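Local coordinates for Mgp-operon protein 3 (Mycoplasma pneumoniae, PDB 6RJ1) that probably serves as a membrane-attached surface adhesin of the bacterium, with an extracellular region that may recognise host-cell sugars, at residues 3-8 and 122-127; 19-24 and 933-938; 761-766 and 772-777; 802-807 and 846-851. All coordinates share one frame; numbering follows the deposited sequence.

Contact 1. Residues 3-8 and 122-127; sequences ANTYLL and PRATWV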
# COMPACT_ATOMS: atom_id res chain seq x y z
N ALA A 3 24.97 31.91 -1.14
CA ALA A 3 24.77 31.58 -2.55
C ALA A 3 23.87 30.35 -2.73
O ALA A 3 23.29 30.18 -3.80
CB ALA A 3 26.12 31.36 -3.23
N ASN A 4 23.72 29.53 -1.67
CA ASN A 4 22.86 28.35 -1.69
C ASN A 4 21.36 28.75 -1.73
O ASN A 4 21.00 29.86 -1.32
CB ASN A 4 23.22 27.36 -0.55
CG ASN A 4 22.42 27.38 0.75
OD1 ASN A 4 21.82 28.38 1.16
ND2 ASN A 4 22.44 26.25 1.45
N THR A 5 20.50 27.87 -2.29
CA THR A 5 19.06 28.08 -2.44
C THR A 5 18.31 26.83 -2.05
O THR A 5 18.84 25.73 -2.20
CB THR A 5 18.71 28.50 -3.88
OG1 THR A 5 19.30 27.57 -4.80
CG2 THR A 5 19.12 29.94 -4.22
N TYR A 6 17.08 27.00 -1.53
CA TYR A 6 16.19 25.90 -1.12
C TYR A 6 14.95 25.95 -1.99
O TYR A 6 14.32 27.01 -2.10
CB TYR A 6 15.79 26.02 0.37
CG TYR A 6 16.95 26.17 1.33
CD1 TYR A 6 17.57 25.05 1.88
CD2 TYR A 6 17.43 27.42 1.69
CE1 TYR A 6 18.66 25.17 2.75
CE2 TYR A 6 18.51 27.56 2.57
CZ TYR A 6 19.12 26.43 3.09
OH TYR A 6 20.18 26.56 3.95
N LEU A 7 14.60 24.83 -2.63
CA LEU A 7 13.44 24.77 -3.52
C LEU A 7 12.18 24.41 -2.74
O LEU A 7 12.16 23.40 -2.03
CB LEU A 7 13.71 23.75 -4.63
CG LEU A 7 13.47 24.16 -6.08
CD1 LEU A 7 14.06 25.52 -6.39
CD2 LEU A 7 14.09 23.16 -7.02
N LEU A 8 11.13 25.24 -2.87
CA LEU A 8 9.84 25.01 -2.21
C LEU A 8 8.71 24.93 -3.23
O LEU A 8 8.67 25.73 -4.16
CB LEU A 8 9.52 26.04 -1.12
CG LEU A 8 10.33 26.02 0.21
CD1 LEU A 8 9.81 27.07 1.17
CD2 LEU A 8 10.26 24.67 0.92
N PRO A 122 21.48 30.08 -15.44
CA PRO A 122 21.91 31.14 -14.50
C PRO A 122 20.80 31.82 -13.70
O PRO A 122 19.63 31.71 -14.07
CB PRO A 122 22.67 32.13 -15.40
CG PRO A 122 22.19 31.85 -16.77
CD PRO A 122 21.93 30.38 -16.81
N ARG A 123 21.18 32.51 -12.60
CA ARG A 123 20.28 33.23 -11.67
C ARG A 123 19.28 32.27 -10.97
O ARG A 123 18.16 32.68 -10.63
CB ARG A 123 19.59 34.43 -12.36
CG ARG A 123 20.54 35.58 -12.68
CD ARG A 123 19.81 36.77 -13.25
NE ARG A 123 20.55 38.01 -13.03
CZ ARG A 123 20.20 38.96 -12.15
NH1 ARG A 123 20.95 40.05 -12.01
NH2 ARG A 123 19.10 38.82 -11.43
N ALA A 124 19.72 31.02 -10.72
CA ALA A 124 18.96 29.92 -10.11
C ALA A 124 17.63 29.64 -10.82
O ALA A 124 16.56 29.62 -10.21
CB ALA A 124 18.77 30.15 -8.61
N THR A 125 17.72 29.47 -12.15
CA THR A 125 16.57 29.20 -13.01
C THR A 125 16.72 27.82 -13.65
O THR A 125 17.80 27.22 -13.59
CB THR A 125 16.36 30.32 -14.05
OG1 THR A 125 17.49 30.37 -14.91
CG2 THR A 125 16.11 31.68 -13.42
N TRP A 126 15.63 27.32 -14.26
CA TRP A 126 15.60 26.00 -14.89
C TRP A 126 15.08 26.08 -16.31
O TRP A 126 14.09 26.76 -16.58
CB TRP A 126 14.75 25.02 -14.07
CG TRP A 126 15.30 24.79 -12.69
CD1 TRP A 126 14.96 25.45 -11.55
CD2 TRP A 126 16.32 23.85 -12.33
NE1 TRP A 126 15.70 24.98 -10.49
CE2 TRP A 126 16.53 23.99 -10.94
CE3 TRP A 126 17.06 22.89 -13.03
CZ2 TRP A 126 17.46 23.21 -10.24
CZ3 TRP A 126 17.99 22.13 -12.35
CH2 TRP A 126 18.17 22.28 -10.97
N VAL A 127 15.75 25.36 -17.22
CA VAL A 127 15.40 25.26 -18.64
C VAL A 127 14.86 23.86 -18.88
O VAL A 127 15.42 22.90 -18.35
CB VAL A 127 16.65 25.59 -19.53
CG1 VAL A 127 16.42 25.22 -20.99
CG2 VAL A 127 17.03 27.05 -19.41
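With chi1 at 51°, T5 turns its methyl CG2 out beside the backbone N, and this methyl reaches the CB of A124 at 4.4 Å, a loose methyl-to-methyl touch with no polar component. The second pairing depends on W126, whose chi1 of -62° and chi2 of 93° place the indole on the side facing the other segment, where NE1 is its nearest atom to L7. The CD2 methyl of L7 comes to NE1 of W126 at 4.2 Å, approaching the ring obliquely, with CD1 of the same leucine only slightly farther off. The two pairs sit side by side, and the backbones stay well apart: the closest alpha carbons, those of T5 and A124, are 7.9 Å from each other.

What is joined here is the N-terminal strand 6-10 with the residue leading into it, outermost in a small three-stranded antiparallel sheet, and the hairpin made by strands 114-121 and 125-135 of a larger sheet. R123 and A124 both adopt left-handed backbone angles at the tip of that hairpin, and T125 OG1 closes the bend with a 2.7 Å hydrogen bond to P122 O. Three of the four groups have further neighbours: W126 also lies on F118 and A120, L7 on L14 and P16 of the neighbouring strand, and A124 on L24. On the far side of the N-terminal segment, Y6 packs on L933 and P934, and its hydroxyl probably hydrogen-bonds to P934 O besides receiving a weak bond from N4 ND2.

Contact 2. Residues 19-24 and 933-938; sequences PFTTPL and LPLSDE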
# COMPACT_ATOMS: atom_id res chain seq x y z
N PRO A 19 18.84 31.89 1.96
CA PRO A 19 18.92 31.75 3.42
C PRO A 19 18.53 33.04 4.17
O PRO A 19 18.67 33.11 5.39
CB PRO A 19 20.36 31.30 3.65
CG PRO A 19 21.11 31.89 2.53
CD PRO A 19 20.19 31.88 1.35
N PHE A 20 18.02 34.06 3.44
CA PHE A 20 17.47 35.30 3.98
C PHE A 20 15.95 35.12 4.16
O PHE A 20 15.27 36.05 4.59
CB PHE A 20 17.71 36.46 3.02
CG PHE A 20 19.02 37.17 3.14
CD1 PHE A 20 19.49 37.62 4.37
CD2 PHE A 20 19.76 37.48 2.01
CE1 PHE A 20 20.70 38.31 4.48
CE2 PHE A 20 20.96 38.19 2.11
CZ PHE A 20 21.42 38.60 3.34
N THR A 21 15.43 33.91 3.81
CA THR A 21 14.03 33.41 3.87
C THR A 21 13.12 34.02 2.77
O THR A 21 11.91 33.78 2.78
CB THR A 21 13.40 33.55 5.29
OG1 THR A 21 13.03 34.90 5.56
CG2 THR A 21 14.30 33.02 6.40
N THR A 22 13.71 34.74 1.80
CA THR A 22 12.95 35.37 0.72
C THR A 22 13.13 34.64 -0.62
O THR A 22 14.25 34.21 -0.92
CB THR A 22 13.32 36.84 0.57
OG1 THR A 22 14.72 36.93 0.33
CG2 THR A 22 12.91 37.67 1.77
N PRO A 23 12.07 34.56 -1.47
CA PRO A 23 12.24 33.93 -2.78
C PRO A 23 13.15 34.75 -3.70
O PRO A 23 13.07 35.98 -3.73
CB PRO A 23 10.82 33.83 -3.32
CG PRO A 23 10.07 34.89 -2.62
CD PRO A 23 10.68 35.03 -1.27
N LEU A 24 14.04 34.06 -4.42
CA LEU A 24 15.00 34.67 -5.33
C LEU A 24 14.31 35.15 -6.61
O LEU A 24 14.65 36.22 -7.11
CB LEU A 24 16.15 33.69 -5.62
CG LEU A 24 17.42 34.21 -6.30
CD1 LEU A 24 17.99 35.46 -5.60
CD2 LEU A 24 18.46 33.12 -6.37
N LEU A 933 12.77 26.01 5.86
CA LEU A 933 14.13 26.15 5.34
C LEU A 933 15.16 25.78 6.40
O LEU A 933 15.21 26.46 7.43
CB LEU A 933 14.42 27.58 4.85
CG LEU A 933 13.44 28.26 3.91
CD1 LEU A 933 13.85 29.69 3.66
CD2 LEU A 933 13.32 27.54 2.58
N PRO A 934 16.03 24.76 6.18
CA PRO A 934 17.09 24.48 7.17
C PRO A 934 18.23 25.48 6.98
O PRO A 934 19.17 25.22 6.21
CB PRO A 934 17.49 23.03 6.88
CG PRO A 934 16.97 22.72 5.54
CD PRO A 934 16.14 23.87 5.02
N LEU A 935 18.11 26.65 7.64
CA LEU A 935 19.07 27.76 7.57
C LEU A 935 20.49 27.38 7.99
O LEU A 935 21.45 27.95 7.47
CB LEU A 935 18.58 28.95 8.40
CG LEU A 935 17.25 29.60 8.02
CD1 LEU A 935 16.84 30.60 9.08
CD2 LEU A 935 17.33 30.28 6.66
N SER A 936 20.60 26.45 8.95
CA SER A 936 21.86 25.91 9.49
C SER A 936 21.57 24.69 10.36
O SER A 936 20.40 24.30 10.54
CB SER A 936 22.61 26.98 10.29
OG SER A 936 21.96 27.31 11.51
N ASP A 937 22.63 24.09 10.92
CA ASP A 937 22.56 22.95 11.82
C ASP A 937 21.82 23.35 13.11
O ASP A 937 21.14 22.51 13.72
CB ASP A 937 23.98 22.44 12.15
CG ASP A 937 24.91 23.46 12.80
OD1 ASP A 937 25.08 24.57 12.24
OD2 ASP A 937 25.50 23.14 13.86
N GLU A 938 21.95 24.64 13.49
CA GLU A 938 21.37 25.24 14.69
C GLU A 938 20.01 25.92 14.48
O GLU A 938 19.26 26.03 15.44
CB GLU A 938 22.35 26.25 15.32
CG GLU A 938 23.69 25.67 15.74
CD GLU A 938 24.42 26.43 16.83
OE1 GLU A 938 24.39 27.68 16.83
OE2 GLU A 938 25.05 25.76 17.69
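L935 and T21 meet through their branch ends: CD2 of L935 lies 4.1 Å from CG2 of T21, the two side chains crossing at a slant. The same CD2 is set against the backbone of the residue that starts the first segment, 3.4 Å from P19 O, with CB of P19 at 4.4 Å adding an apolar touch. L935 holds CG beside its own backbone N (chi1 -61°), which swings the branch over P19 and T21. A second leucine completes the close part: CD1 of L933 comes to the CA of T21 at 3.7 Å. T21, a buried residue, is thus met by two leucines from one side, and it rests also on A941, I943 and V953 of the sheet beneath. Its hydroxyl turns back to its own chain, where OG1 gives a 2.7 Å hydrogen bond to F20 O.

The rest is much looser, with the exposed side chains of F20 and T22 directed away from the partner segment. At the other end, S936 OG accepts a hydrogen bond from F939 N and a weak one from E938 N, and E938 also bonds through its backbone to N958 of strand 952-959.

No hydrogen bond crosses between the segments. The turn that presents the two leucines is an inverse gamma turn centred on P934, its weak bond running 2.9 Å from L935 N to L933 O, in the connection between antiparallel strands 928-933 and 939-945, against which the N-terminal part of the chain packs.

Contact 3. Residues 761-766 and 772-777; sequences STLESQ and ANSLLN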
# COMPACT_ATOMS: atom_id res chain seq x y z
N SER A 761 -17.26 -5.46 12.71
CA SER A 761 -18.42 -4.58 12.84
C SER A 761 -18.62 -4.04 14.26
O SER A 761 -19.13 -2.93 14.39
CB SER A 761 -19.68 -5.25 12.31
OG SER A 761 -19.92 -6.49 12.96
N THR A 762 -18.20 -4.79 15.30
CA THR A 762 -18.37 -4.34 16.70
C THR A 762 -17.12 -3.61 17.25
O THR A 762 -17.20 -2.99 18.31
CB THR A 762 -18.84 -5.48 17.62
OG1 THR A 762 -17.83 -6.48 17.69
CG2 THR A 762 -20.16 -6.08 17.16
N LEU A 763 -15.99 -3.66 16.51
CA LEU A 763 -14.73 -2.99 16.85
C LEU A 763 -14.93 -1.48 16.78
O LEU A 763 -15.45 -0.96 15.78
CB LEU A 763 -13.59 -3.44 15.91
CG LEU A 763 -12.16 -3.13 16.36
CD1 LEU A 763 -11.69 -4.08 17.45
CD2 LEU A 763 -11.20 -3.20 15.19
N GLU A 764 -14.56 -0.78 17.88
CA GLU A 764 -14.68 0.66 18.07
C GLU A 764 -13.32 1.33 17.90
O GLU A 764 -12.37 0.99 18.61
CB GLU A 764 -15.21 0.97 19.49
CG GLU A 764 -16.62 0.47 19.78
CD GLU A 764 -17.03 0.51 21.25
OE1 GLU A 764 -17.71 -0.45 21.69
OE2 GLU A 764 -16.67 1.48 21.96
N SER A 765 -13.22 2.30 16.98
CA SER A 765 -11.97 3.01 16.76
C SER A 765 -11.82 4.20 17.69
O SER A 765 -12.75 5.01 17.82
CB SER A 765 -11.85 3.46 15.31
OG SER A 765 -10.75 4.35 15.14
N GLN A 766 -10.63 4.33 18.30
CA GLN A 766 -10.26 5.47 19.15
C GLN A 766 -9.00 6.16 18.59
O GLN A 766 -8.38 7.00 19.27
CB GLN A 766 -10.16 5.08 20.64
CG GLN A 766 -8.95 4.22 21.01
CD GLN A 766 -8.91 3.81 22.47
OE1 GLN A 766 -9.80 4.11 23.27
NE2 GLN A 766 -7.86 3.09 22.84
N ALA A 772 -10.84 6.90 10.31
CA ALA A 772 -12.04 6.53 11.06
C ALA A 772 -11.98 5.05 11.47
O ALA A 772 -12.69 4.66 12.40
CB ALA A 772 -13.28 6.80 10.24
N ASN A 773 -11.15 4.24 10.79
CA ASN A 773 -10.95 2.83 11.08
C ASN A 773 -9.71 2.63 11.97
O ASN A 773 -8.80 3.46 11.94
CB ASN A 773 -10.84 2.01 9.78
CG ASN A 773 -9.44 1.92 9.23
OD1 ASN A 773 -8.67 1.01 9.56
ND2 ASN A 773 -9.07 2.86 8.38
N SER A 774 -9.67 1.51 12.72
CA SER A 774 -8.56 1.11 13.59
C SER A 774 -8.17 -0.33 13.24
O SER A 774 -7.70 -1.08 14.09
CB SER A 774 -8.98 1.20 15.06
OG SER A 774 -10.07 0.33 15.30
N LEU A 775 -8.38 -0.69 11.96
CA LEU A 775 -8.21 -2.03 11.43
C LEU A 775 -7.09 -2.16 10.41
O LEU A 775 -6.40 -3.18 10.40
CB LEU A 775 -9.55 -2.40 10.75
CG LEU A 775 -10.16 -3.82 10.83
CD1 LEU A 775 -10.43 -4.36 9.45
CD2 LEU A 775 -9.35 -4.79 11.66
N LEU A 776 -6.95 -1.16 9.52
CA LEU A 776 -6.00 -1.21 8.42
C LEU A 776 -4.76 -0.41 8.66
O LEU A 776 -4.84 0.75 9.08
CB LEU A 776 -6.67 -0.77 7.10
CG LEU A 776 -8.07 -1.31 6.82
CD1 LEU A 776 -8.73 -0.55 5.71
CD2 LEU A 776 -8.06 -2.80 6.53
N ASN A 777 -3.60 -1.02 8.39
CA ASN A 777 -2.33 -0.34 8.53
C ASN A 777 -2.02 0.49 7.28
O ASN A 777 -2.54 0.21 6.20
CB ASN A 777 -1.19 -1.29 8.90
CG ASN A 777 -0.12 -0.62 9.73
OD1 ASN A 777 -0.08 0.60 9.90
ND2 ASN A 777 0.78 -1.40 10.27
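Apolar contact comes first between L763 and L775, whose CD2 methyls meet at 4.3 Å. L763 has CG anti to its backbone N (chi1 -164°), which carries CD2 across to L775 and to S774, where it lies 3.7 Å from OG. Helix 666-673 adds to this patch, with V669 against L763 and A672 and L673 against L775.

Contacts of mixed character gather round two serines, S765 and S774, whose CB atoms both point toward the other segment, their alpha carbons 5.0 Å apart. S774 OG lies 3.6 Å from the CA of S765, a van der Waals approach; the hydroxyl's hydrogen bond goes to S740 OG. From the other serine, CB of S765 touches A772 O at 3.3 Å.

Polar order belongs mostly to each segment's own surroundings. N773 OD1 accepts two backbone N-H groups: L776 N at 2.8 Å, nearly in line with the carbonyl bond, and L775 N at 3.0 Å, tilted somewhat from the carbonyl plane. The two bonds hold the amide and close the Asx turn that follows N773, next to S765. S774 N goes to N176 OD1, and in the other segment E764 and Q766 form backbone bonds with A741 and Y739.

The arrangement is that of two arms of one long loop between strands 723-732 and 779-786, pressed together, the second arm shaped by an Asx turn at N773.

Contact 4. Residues 802-807 and 846-851; sequences VLLVRG and VDLTTL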
# COMPACT_ATOMS: atom_id res chain seq x y z
N VAL A 802 13.88 5.03 6.51
CA VAL A 802 12.84 5.06 7.53
C VAL A 802 11.50 5.40 6.89
O VAL A 802 11.47 6.00 5.82
CB VAL A 802 13.14 5.91 8.80
CG1 VAL A 802 14.43 5.48 9.50
CG2 VAL A 802 13.14 7.40 8.49
N LEU A 803 10.42 5.00 7.55
CA LEU A 803 9.05 5.30 7.13
C LEU A 803 8.12 5.31 8.33
O LEU A 803 8.39 4.66 9.35
CB LEU A 803 8.54 4.34 6.02
CG LEU A 803 8.25 2.90 6.42
CD1 LEU A 803 6.94 2.44 5.85
CD2 LEU A 803 9.39 1.99 6.05
N LEU A 804 7.03 6.05 8.20
CA LEU A 804 6.03 6.17 9.25
C LEU A 804 4.85 5.27 8.92
O LEU A 804 4.41 5.20 7.76
CB LEU A 804 5.59 7.64 9.36
CG LEU A 804 6.17 8.48 10.53
CD1 LEU A 804 7.67 8.27 10.73
CD2 LEU A 804 5.90 9.94 10.30
N VAL A 805 4.40 4.52 9.93
CA VAL A 805 3.24 3.62 9.88
C VAL A 805 2.29 3.98 11.03
O VAL A 805 2.66 4.80 11.88
CB VAL A 805 3.60 2.11 9.86
CG1 VAL A 805 4.29 1.72 8.56
CG2 VAL A 805 4.43 1.70 11.08
N ARG A 806 1.09 3.39 11.06
CA ARG A 806 0.15 3.65 12.14
C ARG A 806 0.71 3.11 13.44
O ARG A 806 1.01 1.91 13.55
CB ARG A 806 -1.22 3.04 11.84
CG ARG A 806 -1.86 3.58 10.58
CD ARG A 806 -3.30 3.12 10.46
NE ARG A 806 -4.18 3.83 11.40
CZ ARG A 806 -5.47 3.59 11.54
NH1 ARG A 806 -6.06 2.63 10.83
NH2 ARG A 806 -6.19 4.30 12.39
N GLY A 807 0.93 4.02 14.39
CA GLY A 807 1.43 3.69 15.72
C GLY A 807 2.92 3.81 15.97
O GLY A 807 3.33 3.80 17.13
N VAL A 846 -1.09 13.03 15.13
CA VAL A 846 -0.71 13.53 13.81
C VAL A 846 -1.42 12.72 12.71
O VAL A 846 -1.35 11.49 12.72
CB VAL A 846 0.84 13.48 13.62
CG1 VAL A 846 1.26 13.97 12.24
CG2 VAL A 846 1.56 14.27 14.71
N ASP A 847 -2.04 13.43 11.75
CA ASP A 847 -2.72 12.84 10.58
C ASP A 847 -1.67 12.37 9.60
O ASP A 847 -1.01 13.19 8.96
CB ASP A 847 -3.64 13.88 9.92
CG ASP A 847 -4.69 13.32 8.99
OD1 ASP A 847 -4.40 12.32 8.29
OD2 ASP A 847 -5.81 13.87 8.96
N LEU A 848 -1.49 11.05 9.48
CA LEU A 848 -0.48 10.47 8.60
C LEU A 848 -0.79 10.63 7.09
O LEU A 848 0.12 10.47 6.27
CB LEU A 848 -0.20 8.99 8.95
CG LEU A 848 0.38 8.70 10.32
CD1 LEU A 848 0.46 7.19 10.57
CD2 LEU A 848 1.75 9.37 10.51
N THR A 849 -2.04 10.97 6.74
CA THR A 849 -2.45 11.16 5.34
C THR A 849 -2.06 12.56 4.84
O THR A 849 -2.13 12.81 3.63
CB THR A 849 -3.97 10.93 5.16
OG1 THR A 849 -4.72 12.06 5.64
CG2 THR A 849 -4.46 9.65 5.81
N THR A 850 -1.69 13.48 5.76
CA THR A 850 -1.37 14.87 5.43
C THR A 850 0.12 15.16 5.22
O THR A 850 0.49 16.33 5.13
CB THR A 850 -1.97 15.81 6.49
OG1 THR A 850 -1.37 15.54 7.75
CG2 THR A 850 -3.48 15.72 6.56
N LEU A 851 0.96 14.11 5.11
CA LEU A 851 2.40 14.29 4.91
C LEU A 851 2.69 15.08 3.64
O LEU A 851 2.27 14.69 2.55
CB LEU A 851 3.15 12.94 4.91
CG LEU A 851 4.66 13.02 4.64
CD1 LEU A 851 5.44 13.37 5.89
CD2 LEU A 851 5.15 11.73 4.08
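L804 meets L848 across a buried contact between an antiparallel sheet, in which strand 799-805 pairs with 779-786 and 808-815, and the loop leading to the next sheet. Such successive antiparallel sheets are consistent with the beta-propeller relationship of the family. CD2 of L804 lies 4.2 Å from CD2 of L848, the two side chains crossing at about a right angle, and F867 and V893 of the second sheet also pack on L804.

V805 points its own side chain away and offers backbone instead: CD1 of L848 sits 3.5 Å from V805 O. In L848 a chi1 of -64° turns the branch toward the strand, and the fork at CG then splits the methyls, CD2 going to L804 and CD1 to the peptide that follows.

R806 receives the same CD1, at 3.9 Å from its backbone N, whose N-H goes to N777 OD1, and at 4.3 Å from its CG. Beyond this aliphatic start each guanidinium nitrogen has a partner: NE forms a salt bridge with D769 OD2, and NH1 and NH2 reach the carbonyls of L776 and N773. Since the backbone of L848 bonds to D769 as well, D769 ties loop and arginine together.

The loop is shaped by an Asx turn at D847. T849 N meets OD1 of D847 at 3.1 Å, on the anti side of the carboxylate, and T849 OG1 reaches the same oxygen from above the carboxylate plane. One residue on, T850 OG1 donates to D847 O at 2.7 Å, from the same face of that carbonyl as T850 N.

In the fold
The four contacts form two touching pairs. Contacts 1 and 2, with centres 13 Å apart, lie side by side near the edge of the chain, where Y6 OH probably hydrogen-bonds to P934 O at 2.8 Å; their segments alternate along the chain, and the N-terminal part is held against both a hairpin and the C-terminal sheet. Contacts 3 and 4, centres 17 Å apart, are joined through R806, whose NH2 lies 2.8 Å from N773 O. This inner pair falls inside the long loop closed by contact 2. Between the pairs, contacts 1 and 4 come within about 13 Å at their nearest atoms, whereas contacts 1 and 3 have centres about 46 Å apart.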